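Side-chain contacts in lipase aflb (PDB 6IDY), which is a fungal lipase of alpha/beta-hydrolase type that probably hydrolyses ester bonds of lipids: residues Thr85-Ile88 with Leu89-Gly92; Asp68-Gln71 with Ser72-Asp76; Gly77-Phe81 with Leu82-Arg86. All coordinates share one frame; numbering follows the deposited sequence.

Overall arrangement
All three contacts lie around the connection between helix 63-73 and helix 81-90, a region of the chain that precedes the strands of the alpha/beta-hydrolase sheet; their centres are 9 to 10 Å apart. Interaction 2 closes the first helix, interaction 3 starts the second, and interaction 1, sharing Thr85 and Arg86 with interaction 3, ends it. Two joints hold the helices together. At one, Lys69 NZ makes a probable hydrogen bond of 2.8 Å to Val91 O, while Ile73 CG1 packs 3.7 Å from Glu87 CB. At the other, Met84 SD sits 3.8 Å from both Ile73 CG2 and Phe74 CE1. Local contacts at the helix ends are thus joined by packing between the helices.

Interaction 1. Residues Thr85-Ile88 with Leu89-Gly92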
# COMPACT_ATOMS: atom_id res chain seq x y z
N THR A 85 -14.49 -3.18 6.99
CA THR A 85 -15.01 -1.92 6.41
C THR A 85 -16.37 -1.53 7.00
O THR A 85 -16.56 -0.36 7.33
CB THR A 85 -15.02 -1.99 4.87
OG1 THR A 85 -13.76 -2.46 4.42
CG2 THR A 85 -15.29 -0.63 4.23
N ARG A 86 -17.28 -2.51 7.17
CA ARG A 86 -18.60 -2.28 7.75
C ARG A 86 -18.50 -1.88 9.23
O ARG A 86 -19.15 -0.92 9.65
CB ARG A 86 -19.48 -3.54 7.59
CG ARG A 86 -20.92 -3.37 8.08
CD ARG A 86 -21.46 -4.65 8.69
NE ARG A 86 -22.27 -5.42 7.74
CZ ARG A 86 -21.82 -6.46 7.05
NH1 ARG A 86 -20.57 -6.87 7.18
NH2 ARG A 86 -22.63 -7.09 6.20
N GLU A 87 -17.70 -2.61 10.02
CA GLU A 87 -17.55 -2.40 11.47
C GLU A 87 -16.82 -1.11 11.84
O GLU A 87 -17.07 -0.58 12.92
CB GLU A 87 -16.90 -3.62 12.14
CG GLU A 87 -17.77 -4.87 12.16
CD GLU A 87 -19.16 -4.70 12.74
OE1 GLU A 87 -19.28 -4.14 13.85
OE2 GLU A 87 -20.13 -5.13 12.08
N ILE A 88 -15.93 -0.61 10.95
CA ILE A 88 -15.18 0.65 11.08
C ILE A 88 -16.16 1.81 11.39
O ILE A 88 -15.90 2.62 12.28
CB ILE A 88 -14.33 0.85 9.79
CG1 ILE A 88 -12.98 0.08 9.85
CG2 ILE A 88 -14.12 2.31 9.38
CD1 ILE A 88 -11.93 0.55 10.82
N LEU A 89 -17.30 1.84 10.68
CA LEU A 89 -18.32 2.86 10.92
C LEU A 89 -19.27 2.50 12.06
O LEU A 89 -19.67 3.40 12.80
CB LEU A 89 -19.09 3.22 9.65
CG LEU A 89 -18.35 4.10 8.62
CD1 LEU A 89 -19.27 4.47 7.49
CD2 LEU A 89 -17.82 5.40 9.25
N THR A 90 -19.60 1.20 12.22
CA THR A 90 -20.50 0.70 13.28
C THR A 90 -19.98 1.06 14.68
O THR A 90 -20.76 1.49 15.53
CB THR A 90 -20.75 -0.82 13.10
OG1 THR A 90 -21.17 -1.07 11.76
CG2 THR A 90 -21.80 -1.37 14.08
N VAL A 91 -18.66 0.93 14.88
CA VAL A 91 -18.00 1.26 16.15
C VAL A 91 -17.72 2.78 16.29
O VAL A 91 -17.24 3.22 17.33
CB VAL A 91 -16.72 0.41 16.43
CG1 VAL A 91 -17.03 -1.08 16.41
CG2 VAL A 91 -15.59 0.75 15.46
N GLY A 92 -18.00 3.53 15.22
CA GLY A 92 -17.80 4.98 15.17
C GLY A 92 -16.35 5.41 15.25
O GLY A 92 -16.04 6.41 15.90
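Thr90 turns its two branches to different neighbours one turn back. Its hydroxyl lies beside its own backbone N (chi1 -52°), a rotation that carries OG1 back to Arg86 O, to which it donates at 2.9 Å from well above the carbonyl plane. CB and the CG2 methyl face Glu87, whose chain bends at chi2 (-54°) so that the carboxylate curls forward. OE1 of Glu87 comes to rest 3.7 Å from Thr90 CB, with CG2 hardly farther off, and the two side chains cross obliquely. Arg86 O also receives weak bonds from Leu89 N and Thr90 N, so the hydroxyl adds a grip where the backbone bonding is poor. Val91 N makes the last regular helical bond here, to Glu87 O at 2.9 Å; helix 81-90 then runs out in a Schellman motif, Gly92 taking a positive phi, 66°, and bonding through its N-H back to Leu89 O. The isopropyl group of Val91 straddles the carbonyl of Glu87, CG2 lying 3.2 Å and CG1 3.5 Å from Glu87 O. Ile88 and Leu89 face the interior, Ile88 against Leu415 and Leu89 against Ile40, while Glu87 and Val91 both rest on Ile73 of helix 63-73.

Interaction 2. Residues Asp68-Gln71 with Ser72-Asp76; sequences DKIQ and SIFAD
From Asp68 to Ile73 the chain follows the last turns of helix 63-73, and toward their end the bonding becomes mixed. Ser72 N is shared between Asp68 O and Lys69 O, both bonds weak. Ile73 N reaches Lys69 O at 3.3 Å and, weakly, Ile70 O. Phe74 N then bonds to Ile70 O at 3.1 Å.

That same oxygen lies at the edge of the Phe74 ring, 3.4 Å from CD1 and near the ring plane, so the aromatic C-H side rather than the pi face is turned to it. Ile70 and Phe74 run side by side and point the same way. With CG2 of Ile70 anti to its backbone N, this methyl faces along the helix and touches the ring through Phe74 CE1 at 4.1 Å. Ile73 doubles back instead: its CG1 is placed beside its own N (chi1 -61°), 3.4 Å from Lys69 O. Ser72 CB lies 3.3 Å from Lys69 O. The long arm of Lys69 leaves the segment altogether, its ammonium bonding to Lys58 O and Val91 O.

Beyond the segments, Ile70 packs on Leu408, and Phe74 on Phe317, Val358 and Met84. Ile70 and Ile73 are buried and Phe74 partly so, while Asp68, Gln71 and Ser72 are exposed. On the buried side the carbonyl of Ile70, bonded to Phe74 N and weakly to Ile73 N, also meets the weakly positive rim of an aromatic ring, a contact that is probably mildly favourable.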
# COMPACT_ATOMS: atom_id res chain seq x y z
N ASP A 68 -9.20 0.28 21.26
CA ASP A 68 -10.28 -0.44 21.93
C ASP A 68 -11.41 -0.74 20.93
O ASP A 68 -11.95 -1.84 20.93
CB ASP A 68 -10.82 0.34 23.15
CG ASP A 68 -9.90 0.39 24.36
OD1 ASP A 68 -8.90 -0.35 24.39
OD2 ASP A 68 -10.19 1.18 25.28
N LYS A 69 -11.71 0.23 20.04
CA LYS A 69 -12.71 0.07 18.98
C LYS A 69 -12.25 -0.98 17.97
O LYS A 69 -13.05 -1.81 17.56
CB LYS A 69 -12.98 1.40 18.27
CG LYS A 69 -13.73 2.40 19.12
CD LYS A 69 -13.89 3.71 18.38
CE LYS A 69 -14.56 4.76 19.23
NZ LYS A 69 -15.98 4.43 19.46
N ILE A 70 -10.96 -0.94 17.57
CA ILE A 70 -10.38 -1.92 16.63
C ILE A 70 -10.45 -3.34 17.24
O ILE A 70 -10.91 -4.27 16.57
CB ILE A 70 -8.95 -1.52 16.15
CG1 ILE A 70 -8.98 -0.19 15.36
CG2 ILE A 70 -8.30 -2.65 15.31
CD1 ILE A 70 -7.61 0.47 15.08
N GLN A 71 -10.05 -3.48 18.53
CA GLN A 71 -10.08 -4.74 19.27
C GLN A 71 -11.51 -5.30 19.44
O GLN A 71 -11.70 -6.51 19.49
CB GLN A 71 -9.34 -4.62 20.60
CG GLN A 71 -7.83 -4.48 20.37
CD GLN A 71 -6.99 -4.69 21.59
OE1 GLN A 71 -6.49 -5.80 21.84
NE2 GLN A 71 -6.78 -3.63 22.36
N SER A 72 -12.52 -4.40 19.45
CA SER A 72 -13.94 -4.75 19.51
C SER A 72 -14.35 -5.42 18.19
O SER A 72 -15.16 -6.35 18.20
CB SER A 72 -14.78 -3.50 19.76
OG SER A 72 -16.17 -3.80 19.71
N ILE A 73 -13.79 -4.95 17.05
CA ILE A 73 -14.05 -5.51 15.71
C ILE A 73 -13.43 -6.92 15.64
O ILE A 73 -14.02 -7.82 15.05
CB ILE A 73 -13.52 -4.58 14.58
CG1 ILE A 73 -14.20 -3.19 14.62
CG2 ILE A 73 -13.65 -5.23 13.19
CD1 ILE A 73 -13.52 -2.09 13.75
N PHE A 74 -12.26 -7.10 16.28
CA PHE A 74 -11.50 -8.35 16.31
C PHE A 74 -11.94 -9.34 17.41
O PHE A 74 -11.33 -10.40 17.53
CB PHE A 74 -10.00 -8.04 16.44
CG PHE A 74 -9.29 -7.71 15.14
CD1 PHE A 74 -9.52 -6.50 14.49
CD2 PHE A 74 -8.36 -8.59 14.59
CE1 PHE A 74 -8.87 -6.20 13.29
CE2 PHE A 74 -7.70 -8.27 13.40
CZ PHE A 74 -7.96 -7.08 12.76
N ALA A 75 -13.01 -9.00 18.17
CA ALA A 75 -13.52 -9.82 19.28
C ALA A 75 -13.94 -11.24 18.89
O ALA A 75 -13.75 -12.16 19.68
CB ALA A 75 -14.67 -9.11 19.98
N ASP A 76 -14.49 -11.42 17.68
CA ASP A 76 -14.93 -12.72 17.16
C ASP A 76 -13.90 -13.31 16.20
O ASP A 76 -14.17 -14.31 15.53
CB ASP A 76 -16.31 -12.61 16.49
CG ASP A 76 -17.42 -12.22 17.45
OD1 ASP A 76 -17.61 -12.93 18.47
OD2 ASP A 76 -18.12 -11.22 17.17

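Interaction 3. Residues Gly77-Phe81 with Leu82-Arg86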
# COMPACT_ATOMS: atom_id res chain seq x y z
N GLY A 77 -12.71 -12.71 16.18
CA GLY A 77 -11.59 -13.13 15.36
C GLY A 77 -11.21 -12.08 14.35
O GLY A 77 -11.87 -11.04 14.25
N THR A 78 -10.14 -12.34 13.59
CA THR A 78 -9.70 -11.42 12.55
C THR A 78 -10.79 -11.38 11.45
O THR A 78 -11.12 -12.43 10.90
CB THR A 78 -8.31 -11.81 12.03
OG1 THR A 78 -7.40 -11.77 13.13
CG2 THR A 78 -7.82 -10.88 10.94
N PRO A 79 -11.41 -10.20 11.19
CA PRO A 79 -12.46 -10.15 10.16
C PRO A 79 -11.87 -10.20 8.74
O PRO A 79 -10.65 -10.25 8.59
CB PRO A 79 -13.10 -8.78 10.42
CG PRO A 79 -11.94 -7.93 10.89
CD PRO A 79 -11.13 -8.86 11.75
N ASP A 80 -12.73 -10.18 7.71
CA ASP A 80 -12.26 -10.08 6.34
C ASP A 80 -12.40 -8.61 5.93
O ASP A 80 -12.78 -7.79 6.78
CB ASP A 80 -12.99 -11.05 5.39
CG ASP A 80 -14.50 -10.89 5.25
OD1 ASP A 80 -15.06 -9.95 5.85
OD2 ASP A 80 -15.11 -11.70 4.52
N PHE A 81 -12.09 -8.25 4.67
CA PHE A 81 -12.17 -6.88 4.19
C PHE A 81 -13.55 -6.24 4.37
O PHE A 81 -13.63 -5.14 4.92
CB PHE A 81 -11.70 -6.76 2.72
CG PHE A 81 -11.99 -5.42 2.06
CD1 PHE A 81 -11.33 -4.27 2.48
CD2 PHE A 81 -12.89 -5.32 1.01
CE1 PHE A 81 -11.58 -3.04 1.86
CE2 PHE A 81 -13.14 -4.10 0.39
CZ PHE A 81 -12.48 -2.96 0.82
N LEU A 82 -14.62 -6.94 3.92
CA LEU A 82 -15.99 -6.44 4.00
C LEU A 82 -16.47 -6.23 5.45
O LEU A 82 -17.07 -5.19 5.73
CB LEU A 82 -16.98 -7.32 3.19
CG LEU A 82 -16.75 -7.42 1.67
CD1 LEU A 82 -17.71 -8.43 1.04
CD2 LEU A 82 -16.92 -6.07 0.98
N LYS A 83 -16.16 -7.18 6.36
CA LYS A 83 -16.54 -7.06 7.77
C LYS A 83 -15.80 -5.90 8.42
O LYS A 83 -16.43 -5.09 9.09
CB LYS A 83 -16.34 -8.36 8.56
CG LYS A 83 -16.87 -8.27 9.99
CD LYS A 83 -16.71 -9.56 10.77
CE LYS A 83 -17.14 -9.39 12.20
NZ LYS A 83 -16.96 -10.62 13.00
N MET A 84 -14.48 -5.81 8.19
CA MET A 84 -13.65 -4.73 8.72
C MET A 84 -14.22 -3.36 8.30
O MET A 84 -14.45 -2.51 9.16
CB MET A 84 -12.18 -4.89 8.28
CG MET A 84 -11.23 -3.93 8.97
SD MET A 84 -10.99 -4.29 10.71
CE MET A 84 -10.44 -2.72 11.31
N THR A 85 -14.49 -3.18 6.99
CA THR A 85 -15.01 -1.92 6.41
C THR A 85 -16.37 -1.53 7.00
O THR A 85 -16.56 -0.36 7.33
CB THR A 85 -15.02 -1.99 4.87
OG1 THR A 85 -13.76 -2.46 4.42
CG2 THR A 85 -15.29 -0.63 4.23
N ARG A 86 -17.28 -2.51 7.17
CA ARG A 86 -18.60 -2.28 7.75
C ARG A 86 -18.50 -1.88 9.23
O ARG A 86 -19.15 -0.92 9.65
CB ARG A 86 -19.48 -3.54 7.59
CG ARG A 86 -20.92 -3.37 8.08
CD ARG A 86 -21.46 -4.65 8.69
NE ARG A 86 -22.27 -5.42 7.74
CZ ARG A 86 -21.82 -6.46 7.05
NH1 ARG A 86 -20.57 -6.87 7.18
NH2 ARG A 86 -22.63 -7.09 6.20
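Helix 81-90 begins at an N-cap, Asp80, whose carboxylate folds over the first turn to reach the backbone N-H of Lys83. The Asp80 CG occupies the crowded position between its backbone N and carbonyl carbon (chi1 60°), which brings OD1 to within 3.0 Å of Lys83 N. The donor meets OD1 nearly head-on along the C-O bond, and the Asp80 and Lys83 side chains cross at about a right angle. A negative group at this end of a helix would also be expected to interact favourably with the helix dipole. One residue before the cap, Pro79 reaches forward to Met84, with its CG 3.8 Å from Met84 SD; this pairing of the residue before an N-cap with the fourth residue of the helix is a hydrophobic staple. The other side of the proline contact is aliphatic: Pro79 CB rests 3.7 Å from CD of the fully extended Lys83. Met84 N bonds to Asp80 O at 3.0 Å.

Phe81, next after the cap, has its O gripped twice by Thr85, one turn on. OG1 approaches at 2.7 Å and the backbone N at 3.0 Å, from opposite faces of the carbonyl plane. The same hydroxyl also sits over one face of the Phe81 ring, displaced toward its rim, 3.4 Å from CE1. Trp275 meets that ring edge-to-face, and Leu415 of helix 414-424 touches Phe81, Met84 and Thr85.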